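Local coordinates for legionella ubiquitin-specific protease A domain-containing protein (Legionella pneumophila subsp. pneumophila, PDB 5DGG) that is of unknown function but carries a Legionella ubiquitin-specific protease A domain of the CA peptidase clan, and so may act on ubiquitin conjugates, at residues M6-K17 / G133-M144. Residues are numbered along the deposited sequence; the frame is centred on the assembly and turned at random.
Sequences MQDHDMTLLMPK and GDFTCAYSHKKM
Gly133 and Met6 meet where the two segments begin: the thioether sulfur Met6 SD lies 3.4 Å from Gly133 C, and a water accepts from both backbone nitrogens, Met6 N and Gly133 N. Without a side chain, glycine lets the neighbouring segment come near, its CA lying 5.4 Å from that of Met6. The carboxylate of Asp134 passes aslant beside Met6 SD yet serves another helix, through a salt bridge with Arg173 and a hydrogen bond with Thr176. Thr136 offers its methyl CG2 to Met11 CE, while its hydroxyl turns back to Cys132. At the centre stands Cys137, small and polarizable, its SG 3.4 Å from Met11 SD and also touched by Met6 CE, Leu14 CB and Met15 CG; bends at chi2 and chi3 of Met11 curl that flexible chain back onto the thiol. Here helix 8-14 runs nearly parallel to 133-144 (axes crossing at -21°), part of the helix 132-146 that lies against the mixed sheet of this CA-clan domain; Met11 and Met15 reach its strand 22-29. Ser140 OG, also bonded to Tyr68, donates to Thr136 O, whose opposite face receives Ser140 N, and Met15 CE rests 3.4 Å from Ser140 OG. His141 then ties down the end of helix 8-14: its NE2 donates to Leu14 O over 2.7 Å, almost straight at 172° and in the ring plane. An imidazole can also offer a flat face, and Pro16 CD makes a CH-pi contact there, 3.8 Å from the ring centroid. Met144, long and unbranched, sets its SD 3.8 Å from Pro16 CB and its methyl against Lys17 O.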
# COMPACT_ATOMS: atom_id res chain seq x y z
N MET A 6 -12.58 -6.38 -1.40
CA MET A 6 -12.60 -5.02 -0.94
C MET A 6 -12.72 -4.08 -2.14
O MET A 6 -12.12 -4.29 -3.21
CB MET A 6 -11.36 -4.70 -0.10
CG MET A 6 -11.33 -5.44 1.22
SD MET A 6 -10.04 -5.07 2.43
CE MET A 6 -10.52 -3.41 2.90
N GLN A 7 -13.55 -3.07 -1.98
CA GLN A 7 -13.68 -2.02 -2.97
C GLN A 7 -12.93 -0.78 -2.45
O GLN A 7 -12.40 -0.77 -1.33
CB GLN A 7 -15.16 -1.69 -3.19
CG GLN A 7 -15.99 -2.88 -3.69
CD GLN A 7 -17.45 -2.51 -3.94
OE1 GLN A 7 -17.88 -1.43 -3.56
NE2 GLN A 7 -18.21 -3.40 -4.60
N ASP A 8 -12.86 0.25 -3.28
CA ASP A 8 -12.19 1.51 -2.90
C ASP A 8 -12.51 2.00 -1.49
O ASP A 8 -11.60 2.28 -0.69
CB ASP A 8 -12.59 2.62 -3.85
CG ASP A 8 -12.03 2.44 -5.22
OD1 ASP A 8 -11.13 1.57 -5.38
OD2 ASP A 8 -12.49 3.17 -6.15
N HIS A 9 -13.80 2.14 -1.22
CA HIS A 9 -14.25 2.74 0.03
C HIS A 9 -13.82 1.89 1.21
O HIS A 9 -13.45 2.42 2.25
CB HIS A 9 -15.77 2.99 0.06
CG HIS A 9 -16.61 1.76 -0.11
ND1 HIS A 9 -17.08 1.34 -1.34
CD2 HIS A 9 -17.10 0.88 0.80
CE1 HIS A 9 -17.80 0.24 -1.18
NE2 HIS A 9 -17.83 -0.06 0.11
N ASP A 10 -13.83 0.57 1.04
CA ASP A 10 -13.36 -0.35 2.09
C ASP A 10 -11.89 -0.08 2.38
O ASP A 10 -11.50 -0.04 3.54
CB ASP A 10 -13.52 -1.80 1.66
CG ASP A 10 -14.94 -2.17 1.32
OD1 ASP A 10 -15.86 -1.78 2.07
OD2 ASP A 10 -15.14 -2.89 0.32
N MET A 11 -11.09 0.10 1.32
CA MET A 11 -9.65 0.36 1.53
C MET A 11 -9.48 1.71 2.22
O MET A 11 -8.70 1.86 3.16
CB MET A 11 -8.87 0.37 0.21
CG MET A 11 -8.88 -0.93 -0.60
SD MET A 11 -8.04 -2.27 0.26
CE MET A 11 -6.34 -1.69 -0.05
N THR A 12 -10.20 2.72 1.73
CA THR A 12 -10.13 4.06 2.33
C THR A 12 -10.40 3.98 3.83
O THR A 12 -9.66 4.53 4.62
CB THR A 12 -11.09 5.01 1.62
OG1 THR A 12 -10.70 5.11 0.24
CG2 THR A 12 -11.07 6.37 2.27
N LEU A 13 -11.40 3.21 4.23
CA LEU A 13 -11.76 3.12 5.63
C LEU A 13 -10.66 2.46 6.45
O LEU A 13 -10.31 2.95 7.53
CB LEU A 13 -13.08 2.36 5.82
CG LEU A 13 -13.86 2.65 7.10
CD1 LEU A 13 -14.39 4.08 7.08
CD2 LEU A 13 -15.00 1.65 7.30
N LEU A 14 -10.08 1.38 5.92
CA LEU A 14 -9.18 0.55 6.74
C LEU A 14 -7.68 0.84 6.62
O LEU A 14 -6.92 0.47 7.50
CB LEU A 14 -9.41 -0.92 6.43
CG LEU A 14 -9.10 -1.89 7.57
CD1 LEU A 14 -9.51 -1.40 8.96
CD2 LEU A 14 -9.87 -3.16 7.27
N MET A 15 -7.25 1.44 5.52
CA MET A 15 -5.85 1.83 5.35
C MET A 15 -5.40 2.74 6.49
O MET A 15 -6.19 3.50 7.03
CB MET A 15 -5.62 2.51 4.00
CG MET A 15 -5.53 1.56 2.80
SD MET A 15 -4.00 0.60 2.69
CE MET A 15 -2.79 1.93 2.36
N PRO A 16 -4.12 2.66 6.87
CA PRO A 16 -3.56 3.66 7.81
C PRO A 16 -3.69 5.05 7.18
O PRO A 16 -3.86 5.15 5.96
CB PRO A 16 -2.07 3.29 7.91
CG PRO A 16 -1.79 2.41 6.74
CD PRO A 16 -3.09 1.77 6.31
N LYS A 17 -3.65 6.07 8.01
CA LYS A 17 -3.82 7.45 7.59
C LYS A 17 -2.47 8.12 7.70
O LYS A 17 -1.67 7.73 8.55
CB LYS A 17 -4.79 8.20 8.53
CG LYS A 17 -6.16 7.57 8.71
CD LYS A 17 -6.94 7.59 7.42
CE LYS A 17 -7.84 6.36 7.28
NZ LYS A 17 -8.01 6.01 5.83
N GLY A 133 -7.11 -7.10 -0.97
CA GLY A 133 -7.36 -5.88 -0.20
C GLY A 133 -6.95 -6.01 1.24
O GLY A 133 -6.32 -5.10 1.81
N ASP A 134 -7.36 -7.13 1.84
CA ASP A 134 -7.07 -7.42 3.22
C ASP A 134 -5.57 -7.49 3.47
O ASP A 134 -5.05 -6.89 4.43
CB ASP A 134 -7.72 -8.77 3.62
CG ASP A 134 -9.22 -8.82 3.28
OD1 ASP A 134 -9.61 -8.89 2.07
OD2 ASP A 134 -10.02 -8.81 4.25
N PHE A 135 -4.90 -8.27 2.66
CA PHE A 135 -3.44 -8.34 2.72
C PHE A 135 -2.80 -6.97 2.54
O PHE A 135 -1.88 -6.62 3.29
CB PHE A 135 -2.86 -9.31 1.67
CG PHE A 135 -2.90 -10.78 2.08
CD1 PHE A 135 -1.83 -11.34 2.72
CD2 PHE A 135 -3.99 -11.59 1.79
CE1 PHE A 135 -1.85 -12.67 3.12
CE2 PHE A 135 -4.03 -12.92 2.17
CZ PHE A 135 -2.95 -13.46 2.83
N THR A 136 -3.24 -6.20 1.55
CA THR A 136 -2.61 -4.93 1.28
C THR A 136 -2.85 -3.93 2.44
O THR A 136 -1.92 -3.19 2.83
CB THR A 136 -3.09 -4.40 -0.12
OG1 THR A 136 -2.56 -5.26 -1.14
CG2 THR A 136 -2.60 -3.01 -0.33
N CYS A 137 -4.04 -3.93 3.02
CA CYS A 137 -4.36 -3.06 4.14
C CYS A 137 -3.54 -3.41 5.35
O CYS A 137 -2.89 -2.53 6.00
CB CYS A 137 -5.84 -3.14 4.51
SG CYS A 137 -6.89 -2.15 3.45
N ALA A 138 -3.46 -4.71 5.63
CA ALA A 138 -2.72 -5.16 6.79
C ALA A 138 -1.22 -4.94 6.60
O ALA A 138 -0.51 -4.54 7.53
CB ALA A 138 -3.00 -6.61 7.09
N TYR A 139 -0.73 -5.23 5.41
CA TYR A 139 0.70 -4.98 5.13
C TYR A 139 1.07 -3.48 5.25
O TYR A 139 2.19 -3.15 5.73
CB TYR A 139 1.11 -5.62 3.79
CG TYR A 139 2.61 -5.67 3.53
CD1 TYR A 139 3.37 -6.69 4.02
CD2 TYR A 139 3.25 -4.67 2.77
CE1 TYR A 139 4.74 -6.74 3.85
CE2 TYR A 139 4.62 -4.71 2.54
CZ TYR A 139 5.37 -5.76 3.09
OH TYR A 139 6.71 -5.87 2.90
N SER A 140 0.14 -2.62 4.83
CA SER A 140 0.31 -1.21 4.94
C SER A 140 0.42 -0.75 6.42
O SER A 140 1.19 0.16 6.79
CB SER A 140 -0.82 -0.48 4.20
OG SER A 140 -0.77 -0.74 2.80
N HIS A 141 -0.40 -1.33 7.27
CA HIS A 141 -0.26 -1.13 8.71
C HIS A 141 1.12 -1.62 9.21
O HIS A 141 1.78 -0.95 9.97
CB HIS A 141 -1.41 -1.82 9.43
CG HIS A 141 -2.70 -1.06 9.36
ND1 HIS A 141 -2.99 -0.03 10.22
CD2 HIS A 141 -3.73 -1.13 8.50
CE1 HIS A 141 -4.17 0.49 9.91
NE2 HIS A 141 -4.64 -0.17 8.87
N LYS A 142 1.55 -2.80 8.77
CA LYS A 142 2.85 -3.29 9.13
C LYS A 142 3.94 -2.29 8.73
O LYS A 142 4.87 -2.02 9.53
CB LYS A 142 3.11 -4.62 8.46
CG LYS A 142 4.52 -5.14 8.71
CD LYS A 142 4.82 -6.41 7.93
CE LYS A 142 6.03 -7.09 8.59
NZ LYS A 142 6.46 -8.28 7.83
N LYS A 143 3.84 -1.74 7.51
CA LYS A 143 4.82 -0.74 7.09
C LYS A 143 4.77 0.54 7.92
O LYS A 143 5.80 1.17 8.20
CB LYS A 143 4.71 -0.41 5.59
CG LYS A 143 4.96 -1.55 4.66
CD LYS A 143 6.25 -2.29 4.76
CE LYS A 143 7.48 -1.45 4.57
NZ LYS A 143 8.65 -2.37 4.34
N MET A 144 3.56 0.94 8.30
CA MET A 144 3.35 2.09 9.13
C MET A 144 4.17 1.98 10.41
O MET A 144 4.93 2.90 10.77
CB MET A 144 1.86 2.20 9.44
CG MET A 144 1.43 3.54 9.90
SD MET A 144 1.41 4.78 8.57
CE MET A 144 1.01 6.12 9.68
O HOH W 1 -9.96 -7.66 -1.45